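Local coordinates for protein dehydrogenase (Sinorhizobium meliloti, PDB 3UOE) that probably acts as an oxidoreductase of the LDH2/MDH2 family, whose members include malate and L-lactate dehydrogenases, at residues Ala49-Gln52 with Ala53-Leu57; His67-Gln70 with Arg71-Leu74; Leu252-Ala255 with Ile256-Val260. One frame throughout, in Å; residues are numbered along the deposited sequence.

How the interactions relate
Interactions 1 and 2 adjoin, their centres 10 Å apart: helix 46-61 carries the first, and the second forms the turn that leads into helix 72-80. Leu-56 joins them, its CD2 3.4 Å from the His-67 carbonyl O and its CD1 packed on CB of Leu-72, while Leu-57 CD2 meets Leu-69 CD2 at 3.8 Å. Interaction 3 lies on the other side of the chain's centre, on helix 246-264; its nearest atoms are about 17 Å from those of interaction 1 and about 13 Å from those of interaction 2. Of the three, interaction 3 is the one that the second subunit touches.

Interaction 1. Residues Ala49-Gln52 with Ala53-Leu57; sequences ARLQ and ANLLL
Arg-50 and Asn-54, one helical turn apart, form the polar, more open side of this contact. NE of Arg-50 donates to OD1 of Asn-54 at 3.1 Å, a bent bond with an N-H...O angle of 142°. The oxygen lies near the guanidinium plane, at its edge, and the amide plane stands almost perpendicular to it, 89° away. With its CG opposite the backbone N (chi1 177°) and a bend at chi2, the arginine runs out beside the helix until NE comes level with the amide. Asn-54 OD1 also accepts from NH1 of Arg-32 on helix 28-41, so that two arginines converge on one carbonyl oxygen and would probably polarise the amide. Residues 49-57 belong to helix 46-61, whose i to i+4 ladder runs here from Ala-53 N to Ala-49 O (3.0 Å), from Asn-54 N to Arg-50 O and from Leu-55 N to Leu-51 O. With an alanine in place of Asn-54, both arginines would probably lose this shared acceptor, and Arg-50 would be freer to swing. The other flanks are packed against neighbouring helices, with Gln-52, Ala-53, Leu-55 and Leu-56 buried. Leu-51 and Leu-55 lie side by side, CD1 to CD2 3.9 Å, against Pro-110 and Tyr-145. Gln-52, bent at chi2, carries NE2 across Leu-56, 4.0 Å from its CG, and CB of Ala-53 sits 3.3 Å from Ala-49 O, facing Ser-35 of helix 28-41.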
loop_
_atom_site.group_PDB
_atom_site.type_symbol
_atom_site.label_atom_id
_atom_site.label_comp_id
_atom_site.label_asym_id
_atom_site.label_seq_id
_atom_site.Cartn_x
_atom_site.Cartn_y
_atom_site.Cartn_z
ATOM N N ALA A 49 7.981 -28.201 -8.915
ATOM C CA ALA A 49 7.382 -28.890 -7.775
ATOM C C ALA A 49 8.033 -28.414 -6.477
ATOM O O ALA A 49 7.362 -28.158 -5.486
ATOM C CB ALA A 49 7.515 -30.416 -7.923
ATOM N N ARG A 50 9.353 -28.296 -6.507
ATOM C CA ARG A 50 10.137 -27.871 -5.357
ATOM C C ARG A 50 9.740 -26.455 -4.946
ATOM O O ARG A 50 9.614 -26.159 -3.761
ATOM C CB ARG A 50 11.631 -27.938 -5.705
ATOM C CG ARG A 50 12.570 -27.449 -4.629
ATOM C CD ARG A 50 12.296 -28.141 -3.298
ATOM N NE ARG A 50 13.234 -27.701 -2.271
ATOM C CZ ARG A 50 14.374 -28.325 -1.981
ATOM N NH1 ARG A 50 14.718 -29.436 -2.632
ATOM N NH2 ARG A 50 15.162 -27.841 -1.032
ATOM N N LEU A 51 9.530 -25.595 -5.938
ATOM C CA LEU A 51 9.203 -24.191 -5.699
ATOM C C LEU A 51 7.804 -24.044 -5.090
ATOM O O LEU A 51 7.628 -23.377 -4.072
ATOM C CB LEU A 51 9.303 -23.383 -7.002
ATOM C CG LEU A 51 8.783 -21.942 -6.933
ATOM C CD1 LEU A 51 9.593 -21.080 -5.937
ATOM C CD2 LEU A 51 8.777 -21.322 -8.311
ATOM N N GLN A 52 6.811 -24.669 -5.714
ATOM C CA GLN A 52 5.473 -24.691 -5.127
ATOM C C GLN A 52 5.486 -25.242 -3.706
ATOM O O GLN A 52 4.746 -24.761 -2.844
ATOM C CB GLN A 52 4.486 -25.497 -5.978
ATOM C CG GLN A 52 3.087 -25.593 -5.350
ATOM C CD GLN A 52 2.368 -24.241 -5.300
ATOM O OE1 GLN A 52 1.852 -23.756 -6.319
ATOM N NE2 GLN A 52 2.326 -23.633 -4.112
ATOM N N ALA A 53 6.308 -26.260 -3.462
ATOM C CA ALA A 53 6.398 -26.837 -2.124
ATOM C C ALA A 53 7.084 -25.871 -1.148
ATOM O O ALA A 53 6.660 -25.732 -0.003
ATOM C CB ALA A 53 7.124 -28.173 -2.170
ATOM N N ASN A 54 8.139 -25.200 -1.609
ATOM C CA ASN A 54 8.862 -24.229 -0.781
ATOM C C ASN A 54 7.960 -23.087 -0.331
ATOM O O ASN A 54 8.039 -22.637 0.810
ATOM C CB ASN A 54 10.085 -23.668 -1.520
ATOM C CG ASN A 54 11.238 -24.661 -1.601
ATOM O OD1 ASN A 54 11.240 -25.692 -0.926
ATOM N ND2 ASN A 54 12.231 -24.346 -2.430
ATOM N N LEU A 55 7.096 -22.624 -1.229
ATOM C CA LEU A 55 6.116 -21.599 -0.864
ATOM C C LEU A 55 5.288 -21.965 0.367
ATOM O O LEU A 55 5.096 -21.146 1.266
ATOM C CB LEU A 55 5.177 -21.292 -2.034
ATOM C CG LEU A 55 5.478 -19.980 -2.758
ATOM C CD1 LEU A 55 5.307 -18.788 -1.801
ATOM C CD2 LEU A 55 6.879 -20.004 -3.374
ATOM N N LEU A 56 4.790 -23.196 0.387
ATOM C CA LEU A 56 3.909 -23.658 1.449
ATOM C C LEU A 56 4.702 -23.970 2.718
ATOM O O LEU A 56 4.274 -23.656 3.817
ATOM C CB LEU A 56 3.118 -24.886 0.978
ATOM C CG LEU A 56 2.278 -24.687 -0.296
ATOM C CD1 LEU A 56 1.388 -25.901 -0.568
ATOM C CD2 LEU A 56 1.409 -23.411 -0.232
ATOM N N LEU A 57 5.873 -24.575 2.555
ATOM C CA LEU A 57 6.743 -24.879 3.692
ATOM C C LEU A 57 7.262 -23.614 4.386
ATOM O O LEU A 57 7.345 -23.559 5.620
ATOM C CB LEU A 57 7.909 -25.764 3.246
ATOM C CG LEU A 57 7.739 -27.265 3.496
ATOM C CD1 LEU A 57 8.044 -27.579 4.949
ATOM C CD2 LEU A 57 6.344 -27.762 3.125
#

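Interaction 2. Residues His67-Gln70 with Arg71-Leu74; sequences HGLQ and RLPL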
loop_
_atom_site.group_PDB
_atom_site.type_symbol
_atom_site.label_atom_id
_atom_site.label_comp_id
_atom_site.label_asym_id
_atom_site.label_seq_id
_atom_site.Cartn_x
_atom_site.Cartn_y
_atom_site.Cartn_z
ATOM N N HIS A 67 -1.471 -20.145 4.775
ATOM C CA HIS A 67 -0.940 -20.152 3.410
ATOM C C HIS A 67 0.077 -21.276 3.239
ATOM O O HIS A 67 0.896 -21.258 2.314
ATOM C CB HIS A 67 -0.307 -18.797 3.085
ATOM C CG HIS A 67 -1.316 -17.714 2.839
ATOM N ND1 HIS A 67 -2.190 -17.279 3.815
ATOM C CD2 HIS A 67 -1.613 -17.008 1.723
ATOM C CE1 HIS A 67 -2.977 -16.344 3.310
ATOM N NE2 HIS A 67 -2.656 -16.166 2.044
ATOM N N GLY A 68 0.017 -22.249 4.149
ATOM C CA GLY A 68 0.940 -23.368 4.158
ATOM C C GLY A 68 0.311 -24.595 3.533
ATOM O O GLY A 68 -0.432 -24.495 2.556
ATOM N N LEU A 69 0.582 -25.754 4.119
ATOM C CA LEU A 69 0.216 -27.014 3.498
ATOM C C LEU A 69 -1.287 -27.274 3.375
ATOM O O LEU A 69 -1.692 -28.113 2.578
ATOM C CB LEU A 69 0.920 -28.179 4.194
ATOM C CG LEU A 69 2.432 -28.272 3.932
ATOM C CD1 LEU A 69 3.137 -29.050 5.038
ATOM C CD2 LEU A 69 2.716 -28.884 2.559
ATOM N N GLN A 70 -2.114 -26.569 4.146
ATOM C CA GLN A 70 -3.564 -26.758 4.027
ATOM C C GLN A 70 -4.027 -26.346 2.632
ATOM O O GLN A 70 -5.100 -26.738 2.181
ATOM C CB GLN A 70 -4.345 -26.011 5.119
ATOM C CG GLN A 70 -4.447 -24.499 4.930
ATOM C CD GLN A 70 -5.184 -23.801 6.077
ATOM O OE1 GLN A 70 -4.890 -24.028 7.259
ATOM N NE2 GLN A 70 -6.138 -22.934 5.730
ATOM N N ARG A 71 -3.186 -25.587 1.936
ATOM C CA ARG A 71 -3.465 -25.165 0.566
ATOM C C ARG A 71 -3.219 -26.260 -0.469
ATOM O O ARG A 71 -3.717 -26.182 -1.584
ATOM C CB ARG A 71 -2.570 -23.986 0.202
ATOM C CG ARG A 71 -2.749 -22.786 1.074
ATOM C CD ARG A 71 -4.076 -22.155 0.795
ATOM N NE ARG A 71 -4.257 -20.972 1.613
ATOM C CZ ARG A 71 -5.074 -19.974 1.303
ATOM N NH1 ARG A 71 -5.772 -20.022 0.175
ATOM N NH2 ARG A 71 -5.180 -18.929 2.116
ATOM N N LEU A 72 -2.434 -27.272 -0.116
ATOM C CA LEU A 72 -1.944 -28.206 -1.135
ATOM C C LEU A 72 -3.015 -29.089 -1.804
ATOM O O LEU A 72 -3.045 -29.197 -3.035
ATOM C CB LEU A 72 -0.783 -29.047 -0.595
ATOM C CG LEU A 72 -0.122 -30.029 -1.566
ATOM C CD1 LEU A 72 0.395 -29.309 -2.827
ATOM C CD2 LEU A 72 1.000 -30.816 -0.875
ATOM N N PRO A 73 -3.895 -29.718 -1.006
ATOM C CA PRO A 73 -4.864 -30.663 -1.577
ATOM C C PRO A 73 -5.717 -30.032 -2.676
ATOM O O PRO A 73 -6.063 -30.700 -3.660
ATOM C CB PRO A 73 -5.733 -31.044 -0.374
ATOM C CG PRO A 73 -4.822 -30.865 0.800
ATOM C CD PRO A 73 -4.019 -29.629 0.457
ATOM N N LEU A 74 -6.030 -28.750 -2.525
ATOM C CA LEU A 74 -6.841 -28.060 -3.515
ATOM C C LEU A 74 -6.056 -27.936 -4.834
ATOM O O LEU A 74 -6.575 -28.247 -5.909
ATOM C CB LEU A 74 -7.296 -26.700 -2.969
ATOM C CG LEU A 74 -8.686 -26.155 -3.318
ATOM C CD1 LEU A 74 -9.783 -27.167 -3.049
ATOM C CD2 LEU A 74 -8.958 -24.887 -2.543
HETATM O O HOH W 1 -6.534 -27.198 -0.001
#
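NH2 of Arg-71 lies over one face of the His-67 ring, 3.6 Å above its plane, displaced toward the rim and nearest CE1, while the two planes are inclined by 47°, so the groups do not stack flat. A chi1 of -60° places CG of Arg-71 opposite its own carbonyl carbon, and a bend at chi2 folds the chain back alongside the histidine. The polar end is held from just outside these residues: NE of Arg-71 donates to the carbonyl O of Ser-66. Within the turn, Arg-71 N gives its hydrogen to Gly-68 O at 3.0 Å, and CG of the same arginine lies 3.2 Å from that oxygen. Leu-72 N donates to Leu-69 O at 2.9 Å; the N-H...O angle is 165°, yet the donor sits well above the carbonyl plane. Pro-73 has no N-H to offer, and its CD rests 3.5 Å from Gln-70 O. That oxygen instead accepts from a water (2.7 Å), which in turn accepts from Leu-74 N at 3.0 Å. Glu-60 OE2 takes the Leu-69 amide, and NE2 of Gln-70 donates to Gly-205 O. The successive i to i+3 backbone bonds make two overlapping 3-10-like turns that lead into helix 72-80, with a proline in its first turn, where a missing N-H is readily tolerated, and a water bridging the next i to i+4 pair.

Interaction 3. Residues Leu252-Ala255 with Ile256-Val260; sequences LGLA and IELLV
With its CG opposite the backbone N (chi1 -173°), Leu-254 meets Leu-258, whose CG is instead opposite the carbonyl carbon (chi1 -55°); the two side chains slant across each other, and CG of Leu-254 comes to 4.0 Å from CD1 of Leu-258. This is an i to i+4 pair on helix 246-264, where the regular alpha-helical ladder links Ile-256 N to Leu-252 O, Glu-257 N to Gly-253 O and Leu-258 N to Leu-254 O. The same face of the helix belongs to the dimer interface: Phe-193 of the second subunit packs against Leu-254, Ala-255 and Leu-258, and Ile-156 of that subunit against Leu-259. Another flank turns toward the large mixed sheet of its own chain, where Ile-256 and Leu-259 touch Met-160 of strand 156-161 and Leu-259 also meets Leu-287 of strand 285-291. Ile-256 bends back along the helix, setting CG1 3.2 Å from Leu-252 O and CD1 4.3 Å from Leu-252 CG. Glu-257 leads its carboxylate away from the turn, yet this buried group is well supplied with donors: OE2 accepts from Ala-269 N, and OE1 from both Gly-178 N and Asn-180 ND2. The same ND2 also donates to Gly-253 O, which tethers one helical turn to the loop. On the interface side Ala-255 offers only a methyl group, and its carbonyl O takes Leu-259 N in a nearly straight bond of 2.8 Å, with an N-H...O angle of 173°, while CG of Leu-259 lies 3.4 Å from that oxygen.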
loop_
_atom_site.group_PDB
_atom_site.type_symbol
_atom_site.label_atom_id
_atom_site.label_comp_id
_atom_site.label_asym_id
_atom_site.label_seq_id
_atom_site.Cartn_x
_atom_site.Cartn_y
_atom_site.Cartn_z
ATOM N N LEU A 252 -7.432 0.868 1.385
ATOM C CA LEU A 252 -6.267 0.215 0.800
ATOM C C LEU A 252 -6.618 -1.081 0.077
ATOM O O LEU A 252 -6.126 -1.336 -1.022
ATOM C CB LEU A 252 -5.205 -0.055 1.866
ATOM C CG LEU A 252 -3.839 -0.384 1.269
ATOM C CD1 LEU A 252 -3.235 0.861 0.600
ATOM C CD2 LEU A 252 -2.897 -0.955 2.322
ATOM N N GLY A 253 -7.469 -1.896 0.695
ATOM C CA GLY A 253 -7.905 -3.145 0.090
ATOM C C GLY A 253 -8.591 -2.896 -1.240
ATOM O O GLY A 253 -8.357 -3.619 -2.210
ATOM N N LEU A 254 -9.433 -1.864 -1.271
ATOM C CA LEU A 254 -10.184 -1.480 -2.460
ATOM C C LEU A 254 -9.274 -0.926 -3.553
ATOM O O LEU A 254 -9.452 -1.246 -4.729
ATOM C CB LEU A 254 -11.267 -0.453 -2.111
ATOM C CG LEU A 254 -12.210 -0.111 -3.268
ATOM C CD1 LEU A 254 -12.888 -1.379 -3.790
ATOM C CD2 LEU A 254 -13.257 0.940 -2.860
ATOM N N ALA A 255 -8.301 -0.098 -3.165
ATOM C CA ALA A 255 -7.290 0.366 -4.108
ATOM C C ALA A 255 -6.639 -0.841 -4.778
ATOM O O ALA A 255 -6.564 -0.918 -6.003
ATOM C CB ALA A 255 -6.239 1.228 -3.411
ATOM N N ILE A 256 -6.186 -1.789 -3.965
ATOM C CA ILE A 256 -5.539 -2.984 -4.484
ATOM C C ILE A 256 -6.451 -3.695 -5.479
ATOM O O ILE A 256 -6.033 -4.039 -6.591
ATOM C CB ILE A 256 -5.117 -3.928 -3.345
ATOM C CG1 ILE A 256 -4.033 -3.259 -2.498
ATOM C CG2 ILE A 256 -4.620 -5.261 -3.894
ATOM C CD1 ILE A 256 -3.734 -3.949 -1.205
ATOM N N GLU A 257 -7.704 -3.888 -5.082
ATOM C CA GLU A 257 -8.703 -4.528 -5.934
ATOM C C GLU A 257 -8.721 -3.889 -7.322
ATOM O O GLU A 257 -8.672 -4.573 -8.345
ATOM C CB GLU A 257 -10.090 -4.383 -5.293
ATOM C CG GLU A 257 -11.188 -5.159 -5.997
ATOM C CD GLU A 257 -11.161 -6.626 -5.618
ATOM O OE1 GLU A 257 -11.093 -6.910 -4.399
ATOM O OE2 GLU A 257 -11.190 -7.490 -6.531
ATOM N N LEU A 258 -8.789 -2.564 -7.337
ATOM C CA LEU A 258 -8.966 -1.803 -8.569
ATOM C C LEU A 258 -7.696 -1.805 -9.407
ATOM O O LEU A 258 -7.759 -1.969 -10.617
ATOM C CB LEU A 258 -9.384 -0.362 -8.243
ATOM C CG LEU A 258 -10.638 -0.228 -7.371
ATOM C CD1 LEU A 258 -10.775 1.179 -6.795
ATOM C CD2 LEU A 258 -11.886 -0.615 -8.162
ATOM N N LEU A 259 -6.545 -1.620 -8.760
ATOM C CA LEU A 259 -5.276 -1.666 -9.472
ATOM C C LEU A 259 -5.079 -3.029 -10.128
ATOM O O LEU A 259 -4.735 -3.117 -11.309
ATOM C CB LEU A 259 -4.101 -1.347 -8.543
ATOM C CG LEU A 259 -4.034 0.079 -7.985
ATOM C CD1 LEU A 259 -3.158 0.127 -6.741
ATOM C CD2 LEU A 259 -3.519 1.041 -9.044
ATOM N N VAL A 260 -5.316 -4.099 -9.380
ATOM C CA VAL A 260 -5.103 -5.430 -9.942
ATOM C C VAL A 260 -5.982 -5.679 -11.178
ATOM O O VAL A 260 -5.479 -6.067 -12.231
ATOM C CB VAL A 260 -5.295 -6.540 -8.897
ATOM C CG1 VAL A 260 -5.155 -7.898 -9.551
ATOM C CG2 VAL A 260 -4.267 -6.393 -7.796
#